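Local coordinates for protein ricin B-related lectin (Polyporus squamosus, PDB 5MUA) that probably binds galactose-type sugars through a beta-trefoil lectin domain and joins it to a calcium-binding, papain-like protease domain in a single chain, at residues A41-N46 and V181-Q186; H157-A162 and S260-F265; T213-A218 and N251-R256; A220-E225 and F232-G237. All coordinates share one frame; numbering follows the deposited sequence. Where two conformers were deposited one is given.

Interaction 1: A41-N46 and V181-Q186; sequences AVDPLN and VLTRDQ
Asp43 and Gln186 meet almost entirely through water, with no direct hydrogen bond between them. Asp43 OD2 is 3.8 Å from Gln186 NE2, and one water bridges the pair, donating to OD2 and accepting from NE2. A second water accepts from the same NE2 and donates to Asp43 O, while a third links OD2 to Thr183 OG1. The carboxylate and amide planes lie only 17° apart, although the side chains run roughly at right angles. Asp43 OD1 is held separately, by Tyr10 OH and Asn47 ND2.

These waters line the seam of a chimerolectin: 41-46 is a loop of the beta-trefoil, and 181-186 leads into helix 184-194 of the papain-like part. A capping box opens that helix. Gln186 N donates to Thr183 OG1, and Thr183 N returns a nearly straight bond of 2.9 Å to Gln186 OE1, from above the carbonyl plane. Gln186 CG lies anti to its carbonyl carbon (chi1 -72°) and the chain extends beyond it, so with OE1 occupied NE2 faces the trefoil.

The remaining direct contacts set methyls against polar atoms: Leu45 CD2 lies 3.6 Å from Gln186 NE2, the side chains passing alongside and running opposite ways, and Thr183 CG2 approaches Asp43 OD2.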
loop_
_atom_site.group_PDB
_atom_site.type_symbol
_atom_site.label_atom_id
_atom_site.label_comp_id
_atom_site.label_asym_id
_atom_site.label_seq_id
_atom_site.Cartn_x
_atom_site.Cartn_y
_atom_site.Cartn_z
ATOM N N ALA B 41 -26.592 -19.085 -1.034
ATOM C CA ALA B 41 -26.113 -19.111 -2.434
ATOM C C ALA B 41 -25.457 -17.794 -2.788
ATOM O O ALA B 41 -24.783 -17.753 -3.773
ATOM C CB ALA B 41 -27.187 -19.403 -3.467
ATOM N N VAL B 42 -25.606 -16.738 -1.981
ATOM C CA VAL B 42 -24.931 -15.463 -2.304
ATOM C C VAL B 42 -24.195 -15.017 -1.048
ATOM O O VAL B 42 -24.407 -15.592 0.030
ATOM C CB VAL B 42 -25.902 -14.370 -2.813
ATOM C CG1 VAL B 42 -26.435 -14.741 -4.219
ATOM C CG2 VAL B 42 -27.061 -14.094 -1.813
ATOM N N ASP B 43 -23.276 -14.062 -1.201
ATOM C CA ASP B 43 -22.363 -13.739 -0.087
ATOM C C ASP B 43 -22.279 -12.255 0.186
ATOM O O ASP B 43 -21.146 -11.715 0.248
ATOM C CB ASP B 43 -20.969 -14.367 -0.314
ATOM C CG ASP B 43 -20.154 -14.464 0.939
ATOM O OD1 ASP B 43 -20.759 -14.505 2.069
ATOM O OD2 ASP B 43 -18.902 -14.527 0.807
ATOM N N PRO B 44 -23.424 -11.576 0.319
ATOM C CA PRO B 44 -23.387 -10.095 0.488
ATOM C C PRO B 44 -22.723 -9.767 1.836
ATOM O O PRO B 44 -22.881 -10.487 2.808
ATOM C CB PRO B 44 -24.865 -9.685 0.477
ATOM C CG PRO B 44 -25.519 -10.888 0.962
ATOM C CD PRO B 44 -24.805 -12.074 0.448
ATOM N N LEU B 45 -21.949 -8.694 1.861
ATOM C CA LEU B 45 -21.098 -8.430 3.002
ATOM C C LEU B 45 -21.911 -8.233 4.321
ATOM O O LEU B 45 -21.366 -8.395 5.383
ATOM C CB LEU B 45 -20.230 -7.188 2.735
ATOM C CG LEU B 45 -19.274 -7.227 1.555
ATOM C CD1 LEU B 45 -18.507 -5.911 1.404
ATOM C CD2 LEU B 45 -18.287 -8.321 1.886
ATOM N N ASN B 46 -23.184 -7.827 4.197
ATOM C CA ASN B 46 -24.077 -7.666 5.324
ATOM C C ASN B 46 -24.553 -8.977 5.961
ATOM O O ASN B 46 -25.399 -8.938 6.877
ATOM C CB ASN B 46 -25.229 -6.698 4.992
ATOM C CG ASN B 46 -26.067 -7.183 3.848
ATOM O OD1 ASN B 46 -26.058 -8.344 3.470
ATOM N ND2 ASN B 46 -26.778 -6.257 3.246
ATOM N N VAL B 181 -10.971 -13.112 7.189
ATOM C CA VAL B 181 -10.372 -13.907 6.112
ATOM C C VAL B 181 -11.326 -13.750 4.935
ATOM O O VAL B 181 -12.502 -14.129 4.990
ATOM C CB VAL B 181 -10.232 -15.406 6.509
ATOM C CG1 VAL B 181 -9.816 -16.277 5.327
ATOM C CG2 VAL B 181 -9.277 -15.596 7.672
ATOM N N LEU B 182 -10.808 -13.205 3.825
ATOM C CA LEU B 182 -11.608 -12.978 2.646
ATOM C C LEU B 182 -11.748 -14.220 1.806
ATOM O O LEU B 182 -10.881 -15.086 1.835
ATOM C CB LEU B 182 -10.920 -11.919 1.754
ATOM C CG LEU B 182 -10.819 -10.584 2.506
ATOM C CD1 LEU B 182 -9.936 -9.689 1.658
ATOM C CD2 LEU B 182 -12.178 -9.924 2.757
ATOM N N THR B 183 -12.780 -14.226 0.973
ATOM C CA THR B 183 -12.933 -15.260 -0.041
ATOM C C THR B 183 -12.135 -14.903 -1.277
ATOM O O THR B 183 -11.739 -13.744 -1.510
ATOM C CB THR B 183 -14.397 -15.411 -0.501
ATOM O OG1 THR B 183 -14.851 -14.211 -1.115
ATOM C CG2 THR B 183 -15.358 -15.768 0.712
ATOM N N ARG B 184 -11.941 -15.939 -2.101
ATOM C CA ARG B 184 -11.353 -15.680 -3.412
ATOM C C ARG B 184 -12.138 -14.754 -4.276
ATOM O O ARG B 184 -11.596 -13.894 -4.995
ATOM C CB ARG B 184 -10.977 -17.008 -4.111
ATOM C CG ARG B 184 -9.722 -17.570 -3.489
ATOM C CD ARG B 184 -9.137 -18.708 -4.299
ATOM N NE ARG B 184 -8.110 -19.465 -3.576
ATOM C CZ ARG B 184 -7.298 -20.369 -4.155
ATOM N NH1 ARG B 184 -7.336 -20.588 -5.484
ATOM N NH2 ARG B 184 -6.446 -21.060 -3.412
ATOM N N ASP B 185 -13.448 -14.850 -4.226
ATOM C CA ASP B 185 -14.246 -13.939 -4.995
ATOM C C ASP B 185 -14.000 -12.540 -4.589
ATOM O O ASP B 185 -13.918 -11.632 -5.429
ATOM C CB ASP B 185 -15.729 -14.288 -4.855
ATOM C CG ASP B 185 -16.133 -15.533 -5.662
ATOM O OD1 ASP B 185 -15.444 -15.964 -6.576
ATOM O OD2 ASP B 185 -17.225 -16.059 -5.370
ATOM N N GLN B 186 -13.868 -12.323 -3.277
ATOM C CA GLN B 186 -13.673 -10.987 -2.791
ATOM C C GLN B 186 -12.277 -10.431 -3.155
ATOM O O GLN B 186 -12.193 -9.295 -3.634
ATOM C CB GLN B 186 -13.859 -10.942 -1.288
ATOM C CG GLN B 186 -15.341 -11.106 -0.876
ATOM C CD GLN B 186 -15.488 -11.535 0.571
ATOM O OE1 GLN B 186 -14.512 -11.951 1.208
ATOM N NE2 GLN B 186 -16.698 -11.502 1.076
HETATM O O HOH W 1 -17.740 -13.345 3.063
HETATM O O HOH W 2 -17.591 -14.321 -1.374
HETATM O O HOH W 3 -18.859 -10.699 -0.828
#

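Interaction 2: H157-A162 and S260-F265; sequences HATLLA and STVTFF
Thr159 carries this contact on the helix side, its methyl touching a carbonyl oxygen and a valine methyl. Thr159 CG2 stands 3.6 Å from Ser260 O and 3.7 Å from Val262 CG2. Thr159 and Val262 lie side by side, pointing opposite ways, and the same valine methyl, Val262 CG2, reaches the helix backbone, 4.4 Å from Leu160 CA.

Two waters form the next layer. One donates to both Thr159 O and Ser260 O, joining the backbones; the other donates to Thr159 OG1 and also bonds to Ser260 OG, whose own distance from Thr159 OG1 is 4.4 Å. The polar branches are therefore paired through solvent while the methyl branch packs directly. A single torsion sorts them: at chi1 -73° CG2 lies opposite the backbone N and OG1 sits beside it, where OG1 also makes a weak hydrogen bond to Asn155 O.

Farther out, Val262 and Leu160 both lean on Trp252, and Leu160 also touches Phe170 and Ser172. Helix 153-162, which directly follows strand 144-152, thus lies beside the start of strand 261-266, just after the chain turns its corner at Ser260, with strands 246-255 and 170-173 also touching it.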
loop_
_atom_site.group_PDB
_atom_site.type_symbol
_atom_site.label_atom_id
_atom_site.label_comp_id
_atom_site.label_asym_id
_atom_site.label_seq_id
_atom_site.Cartn_x
_atom_site.Cartn_y
_atom_site.Cartn_z
ATOM N N HIS B 157 -0.017 -15.637 12.707
ATOM C CA HIS B 157 1.432 -15.779 12.936
ATOM C C HIS B 157 1.858 -17.249 13.058
ATOM O O HIS B 157 2.814 -17.701 12.368
ATOM C CB HIS B 157 1.887 -14.928 14.122
ATOM C CG HIS B 157 3.334 -15.102 14.496
ATOM N ND1 HIS B 157 4.375 -14.703 13.682
ATOM C CD2 HIS B 157 3.905 -15.619 15.608
ATOM C CE1 HIS B 157 5.525 -14.939 14.287
ATOM N NE2 HIS B 157 5.269 -15.503 15.457
ATOM N N ALA B 158 1.122 -18.010 13.873
ATOM C CA ALA B 158 1.377 -19.410 13.997
ATOM C C ALA B 158 1.235 -20.141 12.672
ATOM O O ALA B 158 2.105 -20.923 12.275
ATOM C CB ALA B 158 0.496 -20.063 15.066
ATOM N N THR B 159 0.165 -19.862 11.967
ATOM C CA THR B 159 -0.037 -20.431 10.672
ATOM C C THR B 159 1.158 -20.148 9.737
ATOM O O THR B 159 1.719 -21.056 9.087
ATOM C CB THR B 159 -1.366 -19.927 10.114
ATOM O OG1 THR B 159 -2.384 -20.625 10.854
ATOM C CG2 THR B 159 -1.539 -20.262 8.661
ATOM N N LEU B 160 1.552 -18.904 9.746
ATOM C CA LEU B 160 2.629 -18.425 8.879
ATOM C C LEU B 160 3.946 -19.105 9.231
ATOM O O LEU B 160 4.620 -19.655 8.349
ATOM C CB LEU B 160 2.745 -16.920 9.037
ATOM C CG LEU B 160 3.833 -16.238 8.276
ATOM C CD1 LEU B 160 3.672 -16.414 6.769
ATOM C CD2 LEU B 160 3.797 -14.785 8.682
ATOM N N LEU B 161 4.260 -19.176 10.498
ATOM C CA LEU B 161 5.455 -19.912 10.926
ATOM C C LEU B 161 5.459 -21.389 10.652
ATOM O O LEU B 161 6.518 -21.956 10.605
ATOM C CB LEU B 161 5.831 -19.625 12.395
ATOM C CG LEU B 161 6.218 -18.164 12.639
ATOM C CD1 LEU B 161 6.496 -17.963 14.127
ATOM C CD2 LEU B 161 7.392 -17.690 11.781
ATOM N N ALA B 162 4.303 -22.036 10.490
ATOM C CA ALA B 162 4.257 -23.458 10.226
ATOM C C ALA B 162 4.206 -23.814 8.724
ATOM O O ALA B 162 4.268 -24.968 8.329
ATOM C CB ALA B 162 3.072 -24.081 10.953
ATOM N N SER B 260 -5.234 -22.993 8.271
ATOM C CA SER B 260 -3.808 -23.340 8.370
ATOM C C SER B 260 -3.125 -23.339 7.013
ATOM O O SER B 260 -1.910 -23.440 6.938
ATOM C CB SER B 260 -3.639 -24.711 9.020
ATOM O OG SER B 260 -4.006 -24.646 10.355
ATOM N N THR B 261 -3.864 -23.198 5.925
ATOM C CA THR B 261 -3.248 -23.218 4.598
ATOM C C THR B 261 -2.883 -21.763 4.226
ATOM O O THR B 261 -3.795 -20.934 4.131
ATOM C CB THR B 261 -4.247 -23.744 3.537
ATOM O OG1 THR B 261 -4.678 -25.057 3.923
ATOM C CG2 THR B 261 -3.660 -23.802 2.108
ATOM N N VAL B 262 -1.604 -21.496 3.959
ATOM C CA VAL B 262 -1.170 -20.231 3.362
ATOM C C VAL B 262 -1.218 -20.334 1.826
ATOM O O VAL B 262 -0.623 -21.227 1.242
ATOM C CB VAL B 262 0.192 -19.806 3.910
ATOM C CG1 VAL B 262 0.564 -18.501 3.258
ATOM C CG2 VAL B 262 0.157 -19.684 5.457
ATOM N N THR B 263 -1.944 -19.443 1.182
ATOM C CA THR B 263 -2.081 -19.426 -0.259
ATOM C C THR B 263 -1.383 -18.145 -0.746
ATOM O O THR B 263 -1.399 -17.151 -0.055
ATOM C CB THR B 263 -3.537 -19.409 -0.657
ATOM O OG1 THR B 263 -4.110 -20.641 -0.211
ATOM C CG2 THR B 263 -3.700 -19.448 -2.172
ATOM N N PHE B 264 -0.790 -18.205 -1.939
ATOM C CA PHE B 264 -0.042 -17.071 -2.480
ATOM C C PHE B 264 -0.793 -16.502 -3.660
ATOM O O PHE B 264 -1.604 -17.169 -4.367
ATOM C CB PHE B 264 1.395 -17.482 -2.752
ATOM C CG PHE B 264 2.032 -18.141 -1.609
ATOM C CD1 PHE B 264 2.651 -17.394 -0.609
ATOM C CD2 PHE B 264 1.951 -19.525 -1.454
ATOM C CE1 PHE B 264 3.231 -18.009 0.484
ATOM C CE2 PHE B 264 2.488 -20.159 -0.328
ATOM C CZ PHE B 264 3.137 -19.411 0.641
ATOM N N PHE B 265 -0.580 -15.198 -3.850
ATOM C CA PHE B 265 -1.309 -14.415 -4.781
ATOM C C PHE B 265 -0.334 -13.504 -5.556
ATOM O O PHE B 265 0.539 -12.853 -4.961
ATOM C CB PHE B 265 -2.385 -13.596 -4.070
ATOM C CG PHE B 265 -3.266 -12.780 -5.012
ATOM C CD1 PHE B 265 -4.304 -13.387 -5.717
ATOM C CD2 PHE B 265 -3.065 -11.420 -5.200
ATOM C CE1 PHE B 265 -5.136 -12.651 -6.546
ATOM C CE2 PHE B 265 -3.882 -10.672 -6.051
ATOM C CZ PHE B 265 -4.913 -11.275 -6.726
HETATM O O HOH W 4 0.422 -23.337 8.261
HETATM O O HOH W 5 -2.368 -22.983 11.707
#

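Interaction 3: T213-A218 and N251-R256; sequences TVFKGA and NWFVER
Phe215 and Asn251 make the close half of this contact, ring edge against amide. Asn251 OD1 lies 3.5 Å from Phe215 CD2, near the plane of the ring, and the amide plane is turned 67° from it. OD1 is buried here without a hydrogen-bond partner, and the positive ring rim probably offers a modest electrostatic substitute. The amide keeps its orientation through ND2, which donates to both Gly237 O and Ala212 O. Farther along the ring, Phe215 CE2 meets Phe253 CZ at 4.0 Å; the side chains cross at about a right angle, and each ring presents its edge. Phe215 reaches both partners because CG is trans to N (chi1 -176°), directing the ring at the strand.

The looser side belongs to the partly exposed Lys216. Its CB comes no nearer than 4.2 Å to Asn251 ND2, and the extended chain leads away from the strand and bends at its last torsion, so NZ donates to Cys236 O. Lys216 also packs on Thr213 of the second subunit.

Helix 208-226 packs against strand 246-255, consistent with the papain-like fold; Cys208 and His248 at their starts both line the pocket that binds E-64. The segments 213-218 and 251-255 run at 42°, their axes 9.8 Å apart at closest approach, while Phe265 of strand 261-266 stacks on Phe215 and helix 184-194 packs against Phe215 and Phe253.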
loop_
_atom_site.group_PDB
_atom_site.type_symbol
_atom_site.label_atom_id
_atom_site.label_comp_id
_atom_site.label_asym_id
_atom_site.label_seq_id
_atom_site.Cartn_x
_atom_site.Cartn_y
_atom_site.Cartn_z
ATOM N N THR B 213 2.748 -4.135 -2.898
ATOM C CA THR B 213 2.459 -3.089 -1.903
ATOM C C THR B 213 1.179 -2.371 -2.245
ATOM O O THR B 213 0.394 -2.088 -1.351
ATOM C CB THR B 213 3.638 -2.091 -1.811
ATOM O OG1 THR B 213 4.739 -2.789 -1.307
ATOM C CG2 THR B 213 3.332 -0.932 -0.816
ATOM N N VAL B 214 0.971 -2.005 -3.509
ATOM C CA VAL B 214 -0.195 -1.296 -3.925
ATOM C C VAL B 214 -1.435 -2.212 -3.706
ATOM O O VAL B 214 -2.453 -1.715 -3.234
ATOM C CB VAL B 214 -0.119 -0.767 -5.385
ATOM C CG1 VAL B 214 -1.456 -0.238 -5.876
ATOM C CG2 VAL B 214 0.919 0.352 -5.458
ATOM N N PHE B 215 -1.337 -3.484 -4.083
ATOM C CA PHE B 215 -2.488 -4.387 -3.866
ATOM C C PHE B 215 -2.859 -4.453 -2.378
ATOM O O PHE B 215 -4.078 -4.361 -2.049
ATOM C CB PHE B 215 -2.305 -5.776 -4.485
ATOM C CG PHE B 215 -3.525 -6.641 -4.346
ATOM C CD1 PHE B 215 -4.726 -6.191 -4.856
ATOM C CD2 PHE B 215 -3.466 -7.849 -3.670
ATOM C CE1 PHE B 215 -5.892 -6.948 -4.707
ATOM C CE2 PHE B 215 -4.619 -8.591 -3.485
ATOM C CZ PHE B 215 -5.796 -8.152 -4.069
ATOM N N LYS B 216 -1.850 -4.576 -1.524
ATOM C CA LYS B 216 -2.067 -4.570 -0.099
ATOM C C LYS B 216 -2.823 -3.355 0.383
ATOM O O LYS B 216 -3.773 -3.437 1.239
ATOM C CB LYS B 216 -0.814 -4.887 0.695
ATOM C CG LYS B 216 -1.022 -4.879 2.189
ATOM C CD LYS B 216 0.124 -5.469 2.983
ATOM C CE LYS B 216 -0.115 -5.197 4.472
ATOM N NZ LYS B 216 -1.383 -5.800 4.971
ATOM N N GLY B 217 -2.419 -2.212 -0.145
ATOM C CA GLY B 217 -3.195 -0.990 0.125
ATOM C C GLY B 217 -4.592 -0.950 -0.444
ATOM O O GLY B 217 -5.568 -0.399 0.206
ATOM N N ALA B 218 -4.757 -1.526 -1.632
ATOM C CA ALA B 218 -6.101 -1.651 -2.229
ATOM C C ALA B 218 -7.072 -2.425 -1.319
ATOM O O ALA B 218 -8.221 -2.065 -1.197
ATOM C CB ALA B 218 -6.038 -2.295 -3.616
ATOM N N ASN B 251 1.802 -11.483 -2.698
ATOM C CA ASN B 251 0.874 -11.394 -1.570
ATOM C C ASN B 251 0.478 -12.809 -1.082
ATOM O O ASN B 251 0.762 -13.815 -1.719
ATOM C CB ASN B 251 -0.362 -10.603 -1.978
ATOM C CG ASN B 251 -0.033 -9.161 -2.371
ATOM O OD1 ASN B 251 -0.059 -8.791 -3.541
ATOM N ND2 ASN B 251 0.268 -8.361 -1.383
ATOM N N TRP B 252 -0.212 -12.858 0.060
ATOM C CA TRP B 252 -0.565 -14.117 0.647
ATOM C C TRP B 252 -1.750 -13.972 1.583
ATOM O O TRP B 252 -2.026 -12.877 2.117
ATOM C CB TRP B 252 0.561 -14.759 1.373
ATOM C CG TRP B 252 1.110 -13.978 2.568
ATOM C CD1 TRP B 252 2.113 -13.035 2.534
ATOM C CD2 TRP B 252 0.744 -14.121 3.945
ATOM N NE1 TRP B 252 2.357 -12.567 3.829
ATOM C CE2 TRP B 252 1.555 -13.252 4.702
ATOM C CE3 TRP B 252 -0.214 -14.901 4.617
ATOM C CZ2 TRP B 252 1.395 -13.091 6.060
ATOM C CZ3 TRP B 252 -0.322 -14.775 5.978
ATOM C CH2 TRP B 252 0.483 -13.898 6.689
ATOM N N PHE B 253 -2.387 -15.110 1.805
ATOM C CA PHE B 253 -3.639 -15.180 2.498
ATOM C C PHE B 253 -3.736 -16.534 3.204
ATOM O O PHE B 253 -2.921 -17.477 2.965
ATOM C CB PHE B 253 -4.791 -15.115 1.464
ATOM C CG PHE B 253 -4.865 -13.816 0.703
ATOM C CD1 PHE B 253 -5.446 -12.690 1.285
ATOM C CD2 PHE B 253 -4.383 -13.719 -0.561
ATOM C CE1 PHE B 253 -5.441 -11.453 0.624
ATOM C CE2 PHE B 253 -4.417 -12.511 -1.260
ATOM C CZ PHE B 253 -4.957 -11.383 -0.667
ATOM N N VAL B 254 -4.777 -16.652 4.022
ATOM C CA VAL B 254 -5.185 -17.985 4.503
ATOM C C VAL B 254 -6.528 -18.245 3.948
ATOM O O VAL B 254 -7.238 -17.354 3.529
ATOM C CB VAL B 254 -5.093 -18.195 6.041
ATOM C CG1 VAL B 254 -3.718 -17.867 6.567
ATOM C CG2 VAL B 254 -6.089 -17.371 6.808
ATOM N N GLU B 255 -6.878 -19.527 3.901
ATOM C CA GLU B 255 -8.051 -19.990 3.195
ATOM C C GLU B 255 -9.189 -20.098 4.198
ATOM O O GLU B 255 -9.008 -20.615 5.279
ATOM C CB GLU B 255 -7.789 -21.420 2.626
ATOM C CG GLU B 255 -6.843 -21.488 1.425
ATOM C CD GLU B 255 -7.486 -20.893 0.205
ATOM O OE1 GLU B 255 -8.708 -21.023 0.021
ATOM O OE2 GLU B 255 -6.785 -20.329 -0.595
ATOM N N ARG B 256 -10.374 -19.679 3.789
ATOM C CA ARG B 256 -11.556 -19.981 4.582
ATOM C C ARG B 256 -11.858 -21.411 4.874
ATOM O O ARG B 256 -12.268 -21.720 5.986
ATOM C CB ARG B 256 -12.771 -19.331 4.015
ATOM C CG ARG B 256 -13.067 -18.160 4.919
ATOM C CD ARG B 256 -14.297 -17.599 4.467
ATOM N NE ARG B 256 -14.328 -16.173 4.607
ATOM C CZ ARG B 256 -15.409 -15.505 4.282
ATOM N NH1 ARG B 256 -16.503 -16.220 3.919
ATOM N NH2 ARG B 256 -15.424 -14.189 4.415
#

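Interaction 4: A220-E225 and F232-G237; sequences AKWGNE and FALLCG
The indole of Trp222 meets Leu234 at its edge rather than over a face: in the conformer described, the methyl CD1 of Leu234 lies in the ring plane, 3.5 Å from Trp222 CE3 and 3.7 Å from Trp222 CZ3. The two side chains cross at about a right angle. Swung off the helix by a chi1 of -172°, the tryptophan ring is laid along the helix flank, its benzo edge near the strand. The benzo ring also meets Leu182 at CZ3 and Leu45 at CZ2, so that one indole touches the lectin loop as well as the protease part.

The same leucine methyl, Leu234 CD1, also rests on the helix backbone, 3.4 Å from Gly223 CA. Gly223 has no side chain to hold the strand off, and the backbones approach closely, Gly223 CA and Leu234 CA lying 6.5 Å apart. Leu234 CD1 sits in the corner formed by the indole edge and Gly223 CA, a purely apolar contact.

On the helix's partner-subunit side, Asn224 OD1 accepts from Arg202 NH2 of the second subunit. Leu234 continues onto Val219 of the same helix and onto Leu180. The contact thus packs the C-terminal end of the long helix of the papain-like part, which begins at Cys208, over the beginning of strand 233-243, which pairs in parallel with strand 178-180 and antiparallel with strand 246-255.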
loop_
_atom_site.group_PDB
_atom_site.type_symbol
_atom_site.label_atom_id
_atom_site.label_comp_id
_atom_site.label_asym_id
_atom_site.label_seq_id
_atom_site.Cartn_x
_atom_site.Cartn_y
_atom_site.Cartn_z
ATOM N N ALA B 220 -6.740 -2.775 1.915
ATOM C CA ALA B 220 -7.007 -1.949 3.118
ATOM C C ALA B 220 -8.104 -0.877 2.812
ATOM O O ALA B 220 -8.990 -0.631 3.611
ATOM C CB ALA B 220 -5.733 -1.302 3.608
ATOM N N LYS B 221 -8.016 -0.199 1.668
ATOM C CA LYS B 221 -9.012 0.811 1.313
ATOM C C LYS B 221 -10.358 0.168 1.088
ATOM O O LYS B 221 -11.367 0.730 1.493
ATOM C CB LYS B 221 -8.596 1.666 0.082
ATOM C CG LYS B 221 -7.294 2.459 0.293
ATOM C CD LYS B 221 -6.931 3.296 -0.940
ATOM C CE LYS B 221 -7.910 4.459 -1.085
ATOM N NZ LYS B 221 -7.536 5.574 -2.008
ATOM N N TRP B 222 -10.388 -0.988 0.451
ATOM C CA TRP B 222 -11.672 -1.703 0.293
ATOM C C TRP B 222 -12.350 -1.994 1.640
ATOM O O TRP B 222 -13.583 -1.817 1.783
ATOM C CB TRP B 222 -11.472 -2.963 -0.549
ATOM C CG TRP B 222 -12.740 -3.689 -0.934
ATOM C CD1 TRP B 222 -13.557 -3.471 -2.047
ATOM C CD2 TRP B 222 -13.287 -4.801 -0.240
ATOM N NE1 TRP B 222 -14.591 -4.421 -2.048
ATOM C CE2 TRP B 222 -14.452 -5.224 -0.948
ATOM C CE3 TRP B 222 -12.906 -5.483 0.898
ATOM C CZ2 TRP B 222 -15.203 -6.356 -0.534
ATOM C CZ3 TRP B 222 -13.646 -6.582 1.318
ATOM C CH2 TRP B 222 -14.782 -6.995 0.604
ATOM N N GLY B 223 -11.530 -2.418 2.588
ATOM C CA GLY B 223 -12.023 -2.640 3.962
ATOM C C GLY B 223 -12.576 -1.417 4.583
ATOM O O GLY B 223 -13.719 -1.403 5.135
ATOM N N ASN B 224 -11.822 -0.325 4.486
ATOM C CA ASN B 224 -12.331 0.927 5.016
ATOM C C ASN B 224 -13.604 1.412 4.370
ATOM O O ASN B 224 -14.543 1.927 5.008
ATOM C CB ASN B 224 -11.252 1.997 4.830
ATOM C CG ASN B 224 -11.685 3.336 5.380
ATOM O OD1 ASN B 224 -12.082 3.465 6.573
ATOM N ND2 ASN B 224 -11.631 4.396 4.496
ATOM N N GLU B 225 -13.705 1.164 3.097
ATOM C CA GLU B 225 -14.824 1.705 2.312
ATOM C C GLU B 225 -16.070 0.810 2.382
ATOM O O GLU B 225 -17.161 1.271 2.131
ATOM C CB GLU B 225 -14.373 1.948 0.894
ATOM C CG GLU B 225 -13.394 3.133 0.863
ATOM C CD GLU B 225 -12.733 3.388 -0.491
ATOM O OE1 GLU B 225 -13.148 2.750 -1.489
ATOM O OE2 GLU B 225 -11.728 4.208 -0.519
ATOM N N PHE B 232 -11.591 -4.773 13.582
ATOM C CA PHE B 232 -10.935 -5.872 12.871
ATOM C C PHE B 232 -10.282 -5.285 11.602
ATOM O O PHE B 232 -10.572 -4.138 11.204
ATOM C CB PHE B 232 -11.946 -6.927 12.407
ATOM C CG PHE B 232 -12.903 -6.446 11.350
ATOM C CD1 PHE B 232 -13.980 -5.581 11.648
ATOM C CD2 PHE B 232 -12.812 -6.905 10.056
ATOM C CE1 PHE B 232 -14.856 -5.154 10.626
ATOM C CE2 PHE B 232 -13.716 -6.488 9.077
ATOM C CZ PHE B 232 -14.720 -5.606 9.358
ATOM N N ALA B 233 -9.447 -6.127 10.978
ATOM C CA ALA B 233 -8.781 -5.777 9.741
ATOM C C ALA B 233 -8.993 -6.879 8.777
ATOM O O ALA B 233 -9.475 -7.951 9.128
ATOM C CB ALA B 233 -7.277 -5.585 9.987
ATOM N N LEU B 234 -8.650 -6.600 7.532
ATOM C CA LEU B 234 -8.679 -7.602 6.474
ATOM C C LEU B 234 -7.304 -8.204 6.287
ATOM O O LEU B 234 -6.303 -7.461 6.131
ATOM C CB LEU B 234 -9.155 -6.963 5.156
ATOM C CG LEU B 234 -10.520 -6.249 5.113
ATOM C CD1 LEU B 234 -10.862 -5.859 3.706
ATOM C CD2 LEU B 234 -11.676 -7.020 5.735
ATOM N N LEU B 235 -7.208 -9.531 6.285
ATOM C CA LEU B 235 -5.926 -10.200 6.061
ATOM C C LEU B 235 -5.468 -10.064 4.634
ATOM O O LEU B 235 -6.136 -10.504 3.744
ATOM C CB LEU B 235 -5.978 -11.698 6.409
ATOM C CG LEU B 235 -4.626 -12.440 6.249
ATOM C CD1 LEU B 235 -3.489 -11.822 7.063
ATOM C CD2 LEU B 235 -4.792 -13.896 6.550
ATOM N N CYS B 236 -4.330 -9.379 4.436
ATOM C CA CYS B 236 -3.720 -9.358 3.117
ATOM C C CYS B 236 -2.224 -9.277 3.379
ATOM O O CYS B 236 -1.715 -8.240 3.714
ATOM C CB CYS B 236 -4.172 -8.149 2.292
ATOM S SG CYS B 236 -3.405 -8.124 0.647
ATOM N N GLY B 237 -1.554 -10.378 3.224
ATOM C CA GLY B 237 -0.105 -10.436 3.452
ATOM C C GLY B 237 0.734 -9.891 2.310
ATOM O O GLY B 237 0.333 -9.956 1.131
#

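From the N terminus, the chain first leaves trefoil loop 41-46, and interaction 1 closes a long loop when it reaches 181-186, tying the lectin to the protease part. Before that closure helix 153-162 has already passed, and its return partner comes only at 260-265, so interactions 1 and 2 cross. Interaction 2 encloses the two others: interaction 3 spans 213-218 to 251-256, and interaction 4 lies within it, making the shortest loop between helix 208-226 and strand 233-243. Interactions 3 and 4 share that helix and join neighbouring strands. The Arg184-Glu255 salt bridge connects interaction 1 to interaction 3, and Thr263 bonds Glu255, bringing in interaction 2.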